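Local coordinates for SIS domain protein (Listeria monocytogenes str. 4b F2365, PDB 3FXA) that probably binds phosphorylated sugars through its SIS domain and may act as a sugar-phosphate isomerase, at residues Ile41-Gly52 with Phe67-Leu77; Glu18-Thr29 with Thr157-Ser166. All coordinates share one frame; numbering follows the deposited sequence.

Interaction 1 (Ile41-Gly52 with Phe67-Leu77)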
loop_
_atom_site.group_PDB
_atom_site.type_symbol
_atom_site.label_atom_id
_atom_site.label_comp_id
_atom_site.label_asym_id
_atom_site.label_seq_id
_atom_site.Cartn_x
_atom_site.Cartn_y
_atom_site.Cartn_z
ATOM N N ILE A 41 -9.439 -2.795 -23.324
ATOM C CA ILE A 41 -8.615 -1.858 -22.529
ATOM C C ILE A 41 -8.283 -0.600 -23.333
ATOM O O ILE A 41 -8.341 0.501 -22.797
ATOM C CB ILE A 41 -7.383 -2.530 -21.877
ATOM C CG1 ILE A 41 -7.850 -3.566 -20.848
ATOM C CG2 ILE A 41 -6.415 -1.499 -21.237
ATOM C CD1 ILE A 41 -6.683 -4.418 -20.277
ATOM N N ALA A 42 -8.004 -0.752 -24.625
ATOM C CA ALA A 42 -7.800 0.399 -25.521
ATOM C C ALA A 42 -9.043 1.304 -25.605
ATOM O O ALA A 42 -8.907 2.511 -25.624
ATOM C CB ALA A 42 -7.428 -0.066 -26.919
ATOM N N GLU A 43 -10.226 0.695 -25.594
ATOM C CA GLU A 43 -11.521 1.406 -25.683
ATOM C C GLU A 43 -11.998 1.990 -24.342
ATOM O O GLU A 43 -12.894 2.838 -24.313
ATOM C CB GLU A 43 -12.601 0.455 -26.251
ATOM C CG GLU A 43 -12.364 0.090 -27.731
ATOM C CD GLU A 43 -13.217 -1.066 -28.266
ATOM O OE1 GLU A 43 -13.955 -1.734 -27.511
ATOM O OE2 GLU A 43 -13.120 -1.321 -29.483
ATOM N N CYS A 44 -11.396 1.563 -23.238
ATOM C CA CYS A 44 -11.861 1.986 -21.894
ATOM C C CYS A 44 -11.757 3.497 -21.634
ATOM O O CYS A 44 -10.692 4.086 -21.738
ATOM C CB CYS A 44 -11.106 1.207 -20.827
ATOM S SG CYS A 44 -11.786 1.393 -19.176
ATOM N N THR A 45 -12.892 4.123 -21.301
ATOM C CA THR A 45 -12.951 5.553 -20.947
ATOM C C THR A 45 -12.903 5.794 -19.424
ATOM O O THR A 45 -12.851 6.957 -18.981
ATOM C CB THR A 45 -14.234 6.226 -21.509
ATOM O OG1 THR A 45 -15.403 5.659 -20.902
ATOM C CG2 THR A 45 -14.290 6.047 -23.016
ATOM N N GLY A 46 -12.931 4.719 -18.634
ATOM C CA GLY A 46 -12.827 4.806 -17.165
ATOM C C GLY A 46 -11.424 4.431 -16.708
ATOM O O GLY A 46 -10.426 4.985 -17.189
ATOM N N LYS A 47 -11.350 3.484 -15.785
ATOM C CA LYS A 47 -10.077 2.982 -15.268
ATOM C C LYS A 47 -10.137 1.494 -15.062
ATOM O O LYS A 47 -11.201 0.895 -15.085
ATOM C CB LYS A 47 -9.726 3.691 -13.956
ATOM C CG LYS A 47 -10.711 3.445 -12.826
ATOM C CD LYS A 47 -10.413 4.333 -11.655
ATOM C CE LYS A 47 -11.460 4.177 -10.589
ATOM N NZ LYS A 47 -12.853 4.495 -11.041
ATOM N N ILE A 48 -8.955 0.914 -14.853
ATOM C CA ILE A 48 -8.813 -0.515 -14.621
ATOM C C ILE A 48 -8.678 -0.741 -13.111
ATOM O O ILE A 48 -7.772 -0.231 -12.501
ATOM C CB ILE A 48 -7.587 -1.072 -15.357
ATOM C CG1 ILE A 48 -7.660 -0.767 -16.869
ATOM C CG2 ILE A 48 -7.479 -2.580 -15.130
ATOM C CD1 ILE A 48 -6.367 -1.073 -17.625
ATOM N N VAL A 49 -9.560 -1.527 -12.524
ATOM C CA VAL A 49 -9.503 -1.810 -11.077
ATOM C C VAL A 49 -9.039 -3.263 -10.985
ATOM O O VAL A 49 -9.678 -4.136 -11.547
ATOM C CB VAL A 49 -10.884 -1.608 -10.423
ATOM C CG1 VAL A 49 -10.795 -1.840 -8.940
ATOM C CG2 VAL A 49 -11.398 -0.189 -10.705
ATOM N N VAL A 50 -7.918 -3.536 -10.308
ATOM C CA VAL A 50 -7.389 -4.916 -10.225
ATOM C C VAL A 50 -7.396 -5.384 -8.773
ATOM O O VAL A 50 -6.932 -4.652 -7.903
ATOM C CB VAL A 50 -5.985 -5.069 -10.835
ATOM C CG1 VAL A 50 -5.642 -6.567 -11.146
ATOM C CG2 VAL A 50 -5.872 -4.244 -12.110
ATOM N N ALA A 51 -7.892 -6.605 -8.533
ATOM C CA ALA A 51 -7.926 -7.207 -7.189
ATOM C C ALA A 51 -7.277 -8.590 -7.146
ATOM O O ALA A 51 -7.435 -9.393 -8.059
ATOM C CB ALA A 51 -9.375 -7.332 -6.710
ATOM N N GLY A 52 -6.575 -8.870 -6.061
ATOM C CA GLY A 52 -5.958 -10.165 -5.821
ATOM C C GLY A 52 -5.519 -10.226 -4.370
ATOM O O GLY A 52 -5.390 -9.166 -3.714
ATOM N N PHE A 67 -0.018 -0.516 -16.369
ATOM C CA PHE A 67 -1.154 0.110 -17.077
ATOM C C PHE A 67 -1.012 1.631 -16.940
ATOM O O PHE A 67 -1.085 2.367 -17.941
ATOM C CB PHE A 67 -2.524 -0.369 -16.553
ATOM C CG PHE A 67 -2.965 -1.681 -17.082
ATOM C CD1 PHE A 67 -3.018 -1.907 -18.479
ATOM C CD2 PHE A 67 -3.466 -2.676 -16.234
ATOM C CE1 PHE A 67 -3.497 -3.135 -18.986
ATOM C CE2 PHE A 67 -3.940 -3.891 -16.757
ATOM C CZ PHE A 67 -3.950 -4.118 -18.106
ATOM N N ASN A 68 -0.756 2.114 -15.729
ATOM C CA ASN A 68 -0.514 3.551 -15.520
ATOM C C ASN A 68 0.627 4.092 -16.358
ATOM O O ASN A 68 0.504 5.160 -16.953
ATOM C CB ASN A 68 -0.348 3.917 -14.047
ATOM C CG ASN A 68 -1.650 3.847 -13.296
ATOM O OD1 ASN A 68 -2.648 4.426 -13.729
ATOM N ND2 ASN A 68 -1.655 3.188 -12.149
ATOM N N CYS A 69 1.707 3.320 -16.478
ATOM C CA CYS A 69 2.838 3.724 -17.289
ATOM C C CYS A 69 2.508 4.001 -18.757
ATOM O O CYS A 69 3.181 4.826 -19.374
ATOM C CB CYS A 69 3.961 2.689 -17.208
ATOM S SG CYS A 69 4.761 2.601 -15.645
ATOM N N ILE A 70 1.469 3.325 -19.284
ATOM C CA ILE A 70 1.042 3.496 -20.670
ATOM C C ILE A 70 -0.259 4.308 -20.794
ATOM O O ILE A 70 -1.029 4.151 -21.753
ATOM C CB ILE A 70 0.958 2.166 -21.442
ATOM C CG1 ILE A 70 -0.146 1.244 -20.935
ATOM C CG2 ILE A 70 2.310 1.477 -21.413
ATOM C CD1 ILE A 70 -0.767 0.382 -22.068
ATOM N N GLU A 71 -0.494 5.200 -19.825
ATOM C CA GLU A 71 -1.672 6.073 -19.830
ATOM C C GLU A 71 -3.016 5.333 -19.861
ATOM O O GLU A 71 -3.933 5.744 -20.587
ATOM C CB GLU A 71 -1.537 7.143 -20.931
ATOM C CG GLU A 71 -0.613 8.268 -20.556
ATOM C CD GLU A 71 -1.236 9.246 -19.545
ATOM O OE1 GLU A 71 -2.492 9.418 -19.539
ATOM O OE2 GLU A 71 -0.465 9.863 -18.789
ATOM N N ARG A 72 -3.070 4.199 -19.155
ATOM C CA ARG A 72 -4.299 3.442 -18.936
ATOM C C ARG A 72 -4.504 3.491 -17.420
ATOM O O ARG A 72 -3.974 2.633 -16.681
ATOM C CB ARG A 72 -4.234 2.003 -19.465
ATOM C CG ARG A 72 -4.013 1.921 -20.979
ATOM C CD ARG A 72 -4.839 2.978 -21.662
ATOM N NE ARG A 72 -6.228 2.659 -21.874
ATOM C CZ ARG A 72 -7.147 3.580 -22.154
ATOM N NH1 ARG A 72 -6.819 4.866 -22.215
ATOM N NH2 ARG A 72 -8.394 3.220 -22.347
ATOM N N PRO A 73 -5.241 4.534 -16.913
ATOM C CA PRO A 73 -5.445 4.641 -15.458
ATOM C C PRO A 73 -5.871 3.327 -14.830
ATOM O O PRO A 73 -6.755 2.640 -15.376
ATOM C CB PRO A 73 -6.570 5.655 -15.311
ATOM C CG PRO A 73 -6.777 6.254 -16.603
ATOM C CD PRO A 73 -5.903 5.652 -17.615
ATOM N N ALA A 74 -5.227 3.002 -13.714
ATOM C CA ALA A 74 -5.441 1.752 -13.002
ATOM C C ALA A 74 -5.240 1.949 -11.510
ATOM O O ALA A 74 -4.477 2.813 -11.092
ATOM C CB ALA A 74 -4.504 0.719 -13.522
ATOM N N VAL A 75 -5.946 1.145 -10.730
ATOM C CA VAL A 75 -5.908 1.195 -9.262
ATOM C C VAL A 75 -6.005 -0.202 -8.684
ATOM O O VAL A 75 -6.725 -1.044 -9.240
ATOM C CB VAL A 75 -7.048 2.074 -8.691
ATOM C CG1 VAL A 75 -8.402 1.464 -8.972
ATOM C CG2 VAL A 75 -6.847 2.222 -7.181
ATOM N N PHE A 76 -5.272 -0.446 -7.597
ATOM C CA PHE A 76 -5.349 -1.723 -6.892
ATOM C C PHE A 76 -6.527 -1.667 -5.934
ATOM O O PHE A 76 -6.671 -0.684 -5.195
ATOM C CB PHE A 76 -4.070 -2.060 -6.120
ATOM C CG PHE A 76 -4.159 -3.370 -5.380
ATOM C CD1 PHE A 76 -4.205 -4.570 -6.081
ATOM C CD2 PHE A 76 -4.204 -3.404 -3.994
ATOM C CE1 PHE A 76 -4.326 -5.805 -5.420
ATOM C CE2 PHE A 76 -4.304 -4.619 -3.312
ATOM C CZ PHE A 76 -4.352 -5.829 -4.032
ATOM N N LEU A 77 -7.365 -2.693 -5.955
ATOM C CA LEU A 77 -8.492 -2.822 -5.023
ATOM C C LEU A 77 -8.146 -3.882 -3.976
ATOM O O LEU A 77 -8.151 -5.073 -4.282
ATOM C CB LEU A 77 -9.761 -3.169 -5.794
ATOM C CG LEU A 77 -11.061 -3.377 -5.009
ATOM C CD1 LEU A 77 -11.429 -2.117 -4.189
ATOM C CD2 LEU A 77 -12.176 -3.723 -5.923
HETATM O O HOH W 1 -9.594 4.965 -24.765
#
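Ile48 lays its CD1 methyl over one face of the Phe67 ring, 3.4 Å from the ring centroid and almost on the ring normal, a CH-pi contact that holds for one of the two conformers modelled for Ile48. The pair lies within a beta-alpha-beta unit of the SIS fold, strand 48-51, helix 55-69 and strand 74-76, so that the last turn of the connecting helix covers the sheet it links. Ile41, from the helix before strand 48-51, brings its own CD1 to 3.5 Å from Phe67 CZ, the two side chains crossing at about a right angle. The two strands run parallel. Ile48 N gives its hydrogen to Pro73 O at 2.8 Å, Ile48 O takes one from Val75 N, and the alternation continues through Val50 N to Val75 O and Leu77 N to Val50 O. On the sheet face away from Phe67, Val49 and Val75 point the same way side by side, and Val49 CG1 meets Leu77 CB at 3.6 Å. Strand 74-76 is at the edge of this chain's sheet, where Val75 packs on Val75 of a second subunit. Its start is tied back to the helix by Asn68, whose amide accepts from Ala74 N and donates to Ala74 O. Glu71 is the C-prime residue of the Schellman motif that ends this helix, and Arg72 N closes it on Phe67 O. With bends at chi2 (-41°) and chi3 (-81°), the Arg72 side chain curls toward helix 31-43, and in the conformer described NH2 donates to Ile41 O at 2.8 Å.

Interaction 2 (Glu18-Thr29 with Thr157-Ser166)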
loop_
_atom_site.group_PDB
_atom_site.type_symbol
_atom_site.label_atom_id
_atom_site.label_comp_id
_atom_site.label_asym_id
_atom_site.label_seq_id
_atom_site.Cartn_x
_atom_site.Cartn_y
_atom_site.Cartn_z
ATOM N N GLU A 18 10.576 -21.584 -14.468
ATOM C CA GLU A 18 9.951 -20.262 -14.697
ATOM C C GLU A 18 10.050 -19.846 -16.165
ATOM O O GLU A 18 9.063 -19.407 -16.746
ATOM C CB GLU A 18 10.521 -19.193 -13.764
ATOM C CG GLU A 18 10.057 -19.446 -12.336
ATOM C CD GLU A 18 10.360 -18.297 -11.407
ATOM O OE1 GLU A 18 11.420 -17.650 -11.518
ATOM O OE2 GLU A 18 9.507 -18.046 -10.548
ATOM N N ALA A 19 11.227 -20.020 -16.776
ATOM C CA ALA A 19 11.367 -19.728 -18.210
ATOM C C ALA A 19 10.383 -20.564 -19.037
ATOM O O ALA A 19 9.739 -20.030 -19.948
ATOM C CB ALA A 19 12.805 -19.981 -18.686
ATOM N N ASN A 20 10.254 -21.849 -18.704
ATOM C CA ASN A 20 9.348 -22.778 -19.414
ATOM C C ASN A 20 7.893 -22.331 -19.297
ATOM O O ASN A 20 7.145 -22.390 -20.280
ATOM C CB ASN A 20 9.483 -24.229 -18.920
ATOM C CG ASN A 20 10.833 -24.904 -19.306
ATOM O OD1 ASN A 20 11.632 -24.390 -20.105
ATOM N ND2 ASN A 20 11.070 -26.076 -18.727
ATOM N N ALA A 21 7.513 -21.880 -18.098
ATOM C CA ALA A 21 6.150 -21.388 -17.812
ATOM C C ALA A 21 5.768 -20.198 -18.700
ATOM O O ALA A 21 4.656 -20.138 -19.199
ATOM C CB ALA A 21 5.983 -21.040 -16.315
ATOM N N ILE A 22 6.722 -19.300 -18.944
ATOM C CA ILE A 22 6.487 -18.135 -19.807
ATOM C C ILE A 22 6.515 -18.578 -21.263
ATOM O O ILE A 22 5.682 -18.136 -22.045
ATOM C CB ILE A 22 7.541 -17.040 -19.626
ATOM C CG1 ILE A 22 7.541 -16.560 -18.182
ATOM C CG2 ILE A 22 7.291 -15.843 -20.572
ATOM C CD1 ILE A 22 8.590 -15.625 -17.932
ATOM N N SER A 23 7.486 -19.425 -21.626
ATOM C CA SER A 23 7.565 -19.895 -23.014
ATOM C C SER A 23 6.300 -20.640 -23.459
ATOM O O SER A 23 5.937 -20.552 -24.632
ATOM C CB SER A 23 8.834 -20.716 -23.296
ATOM O OG SER A 23 8.864 -21.919 -22.576
ATOM N N ARG A 24 5.604 -21.326 -22.535
ATOM C CA ARG A 24 4.351 -22.041 -22.846
ATOM C C ARG A 24 3.080 -21.172 -22.845
ATOM O O ARG A 24 1.961 -21.690 -23.049
ATOM C CB ARG A 24 4.155 -23.220 -21.886
ATOM C CG ARG A 24 5.105 -24.379 -22.121
ATOM C CD ARG A 24 4.698 -25.637 -21.348
ATOM N NE ARG A 24 3.383 -26.165 -21.754
ATOM C CZ ARG A 24 2.239 -26.153 -21.041
ATOM N NH1 ARG A 24 2.155 -25.663 -19.797
ATOM N NH2 ARG A 24 1.137 -26.678 -21.585
ATOM N N LEU A 25 3.211 -19.853 -22.660
ATOM C CA LEU A 25 2.022 -18.997 -22.611
ATOM C C LEU A 25 1.050 -19.119 -23.796
ATOM O O LEU A 25 -0.146 -19.139 -23.569
ATOM C CB LEU A 25 2.369 -17.533 -22.249
ATOM C CG LEU A 25 2.694 -17.316 -20.766
ATOM C CD1 LEU A 25 3.226 -15.906 -20.544
ATOM C CD2 LEU A 25 1.434 -17.533 -19.909
ATOM N N PRO A 26 1.548 -19.269 -25.047
ATOM C CA PRO A 26 0.623 -19.470 -26.161
ATOM C C PRO A 26 -0.325 -20.704 -26.052
ATOM O O PRO A 26 -1.460 -20.633 -26.533
ATOM C CB PRO A 26 1.563 -19.622 -27.361
ATOM C CG PRO A 26 2.771 -18.870 -26.984
ATOM C CD PRO A 26 2.940 -19.143 -25.526
ATOM N N GLU A 27 0.122 -21.774 -25.389
ATOM C CA GLU A 27 -0.659 -23.007 -25.204
ATOM C C GLU A 27 -1.726 -22.935 -24.103
ATOM O O GLU A 27 -2.768 -23.599 -24.213
ATOM C CB GLU A 27 0.266 -24.190 -24.892
ATOM C CG GLU A 27 1.364 -24.473 -25.907
ATOM C CD GLU A 27 2.329 -25.568 -25.432
ATOM O OE1 GLU A 27 1.948 -26.403 -24.573
ATOM O OE2 GLU A 27 3.479 -25.585 -25.919
ATOM N N VAL A 28 -1.470 -22.114 -23.073
ATOM C CA VAL A 28 -2.315 -22.022 -21.873
ATOM C C VAL A 28 -3.231 -20.782 -21.830
ATOM O O VAL A 28 -4.134 -20.717 -20.991
ATOM C CB VAL A 28 -1.437 -22.102 -20.604
ATOM C CG1 VAL A 28 -0.495 -23.357 -20.674
ATOM C CG2 VAL A 28 -0.640 -20.815 -20.422
ATOM N N THR A 29 -2.992 -19.806 -22.709
ATOM C CA THR A 29 -3.850 -18.644 -22.860
ATOM C C THR A 29 -4.827 -18.860 -24.036
ATOM O O THR A 29 -4.674 -19.824 -24.849
ATOM C CB THR A 29 -3.035 -17.338 -23.062
ATOM O OG1 THR A 29 -2.157 -17.484 -24.184
ATOM C CG2 THR A 29 -2.183 -16.988 -21.850
ATOM N N THR A 157 5.093 -19.415 -7.682
ATOM C CA THR A 157 6.068 -18.483 -8.280
ATOM C C THR A 157 5.909 -18.473 -9.818
ATOM O O THR A 157 5.726 -17.417 -10.429
ATOM C CB THR A 157 7.532 -18.849 -7.892
ATOM O OG1 THR A 157 7.774 -20.227 -8.176
ATOM C CG2 THR A 157 7.814 -18.597 -6.396
ATOM N N ALA A 158 5.953 -19.644 -10.433
ATOM C CA ALA A 158 5.720 -19.746 -11.879
ATOM C C ALA A 158 4.329 -19.215 -12.281
ATOM O O ALA A 158 4.208 -18.471 -13.277
ATOM C CB ALA A 158 5.889 -21.180 -12.360
ATOM N N SER A 159 3.295 -19.554 -11.495
ATOM C CA SER A 159 1.913 -19.087 -11.778
ATOM C C SER A 159 1.831 -17.562 -11.782
ATOM O O SER A 159 1.203 -16.960 -12.671
ATOM C CB SER A 159 0.908 -19.683 -10.772
ATOM O OG SER A 159 -0.404 -19.189 -10.963
ATOM N N THR A 160 2.455 -16.943 -10.772
ATOM C CA THR A 160 2.504 -15.487 -10.655
ATOM C C THR A 160 3.203 -14.849 -11.853
ATOM O O THR A 160 2.690 -13.886 -12.443
ATOM C CB THR A 160 3.200 -15.072 -9.357
ATOM O OG1 THR A 160 2.564 -15.763 -8.263
ATOM C CG2 THR A 160 3.121 -13.567 -9.159
HETATM N N MSE A 161 4.346 -15.434 -12.225
HETATM C CA MSE A 161 5.143 -14.956 -13.349
HETATM C C MSE A 161 4.362 -15.074 -14.658
HETATM O O MSE A 161 4.388 -14.142 -15.464
HETATM C CB MSE A 161 6.472 -15.708 -13.447
HETATM C CG MSE A 161 7.468 -14.986 -14.282
HETATM SE SE MSE A 161 9.239 -15.581 -13.845
HETATM C CE MSE A 161 9.300 -15.101 -11.974
ATOM N N ALA A 162 3.651 -16.195 -14.838
ATOM C CA ALA A 162 2.817 -16.428 -16.029
ATOM C C ALA A 162 1.712 -15.353 -16.145
ATOM O O ALA A 162 1.470 -14.797 -17.223
ATOM C CB ALA A 162 2.196 -17.818 -16.016
ATOM N N VAL A 163 1.071 -15.038 -15.026
ATOM C CA VAL A 163 0.088 -13.942 -15.008
ATOM C C VAL A 163 0.713 -12.577 -15.350
ATOM O O VAL A 163 0.192 -11.881 -16.208
ATOM C CB VAL A 163 -0.705 -13.844 -13.670
ATOM C CG1 VAL A 163 -1.654 -12.658 -13.705
ATOM C CG2 VAL A 163 -1.483 -15.109 -13.401
ATOM N N ILE A 164 1.842 -12.237 -14.730
ATOM C CA ILE A 164 2.493 -10.952 -14.978
ATOM C C ILE A 164 2.886 -10.875 -16.468
ATOM O O ILE A 164 2.558 -9.894 -17.141
ATOM C CB ILE A 164 3.726 -10.725 -14.071
ATOM C CG1 ILE A 164 3.290 -10.563 -12.606
ATOM C CG2 ILE A 164 4.481 -9.477 -14.528
ATOM C CD1 ILE A 164 4.470 -10.478 -11.626
ATOM N N ALA A 165 3.580 -11.908 -16.952
ATOM C CA ALA A 165 3.990 -11.976 -18.365
ATOM C C ALA A 165 2.817 -11.858 -19.330
ATOM O O ALA A 165 2.930 -11.182 -20.373
ATOM C CB ALA A 165 4.736 -13.266 -18.640
ATOM N N SER A 166 1.690 -12.510 -19.006
ATOM C CA SER A 166 0.483 -12.409 -19.837
ATOM C C SER A 166 0.054 -10.941 -20.037
ATOM O O SER A 166 -0.102 -10.478 -21.147
ATOM C CB SER A 166 -0.669 -13.221 -19.261
ATOM O OG SER A 166 -0.407 -14.604 -19.241
#
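Leu25 reaches from the short helix 25-28 to the side of helix 157-177. Its CB is directed toward that helix without touching it, and with CG anti to the carbonyl carbon (chi1 -75°) the fork of the side chain comes down on the helix surface. From CG, branch CD1 lies 3.6 Å from Ala165 CB, while CD2 meets Ala162 CB at 4.0 Å and Ser166 OG at 3.5 Å. The Ser166 hydroxyl can sit against a methyl because it donates to Ala162 O at 2.8 Å, one turn back in its own helix. Thr29 behaves alike: OG1 bonds Leu25 O, and CG2 is left facing Ser166 OG. Further back, Ala21 and Ala158 touch CB to CB at 4.0 Å. The axes of segments 18-23 and 157-166 come within 9.0 Å at an angle of 39°, a spacing consistent with the small alanines between them. Ile22 divides its branches, CG2 going to Ala165 CB and CD1 to CG of Met161, a selenomethionine here modelled in two conformers. In one of them the bend at chi3 (-60°) puts CE beside the Glu18 carboxylate, a close approach that is doubtful because it depends on that conformer; Glu18 OE2 also lies 3.4 Å from Thr157 CB. The contact is largely apolar, with the Ser166 hydroxyl on one flank and the Glu18 carboxylate at the other end, near the carboxylate of Asp168 of a third subunit. That subunit closes over it: its Ile22 packs on Ile22 and Met161, and its Trp15 NE1 donates to Ala165 O. Within the chain, Ile164 rests on Ala59 and Lys62 of helix 55-69, which places helix 157-177 between the N-terminal helices and the first crossover helix of the parallel sheet.

Interactions 1 and 2 lie on opposite sides of the chain's centre, 22 Å apart between their centres and about 8 Å at their nearest atoms, without touching. Two helical routes connect them. Helix 25-28 of interaction 2 is followed in the chain by helix 31-43, whose end enters interaction 1; helix 157-177 begins in interaction 2 and later packs Ile171 on Phe67 and Leu174 on Ile70. The third subunit touches both contacts. Gly52, at the end of interaction 1, opens a glycine-rich turn, and Thr55 beyond it bonds Thr160 of interaction 2; in SIS domains such a region commonly contributes to the sugar-phosphate site, which remains an inference here.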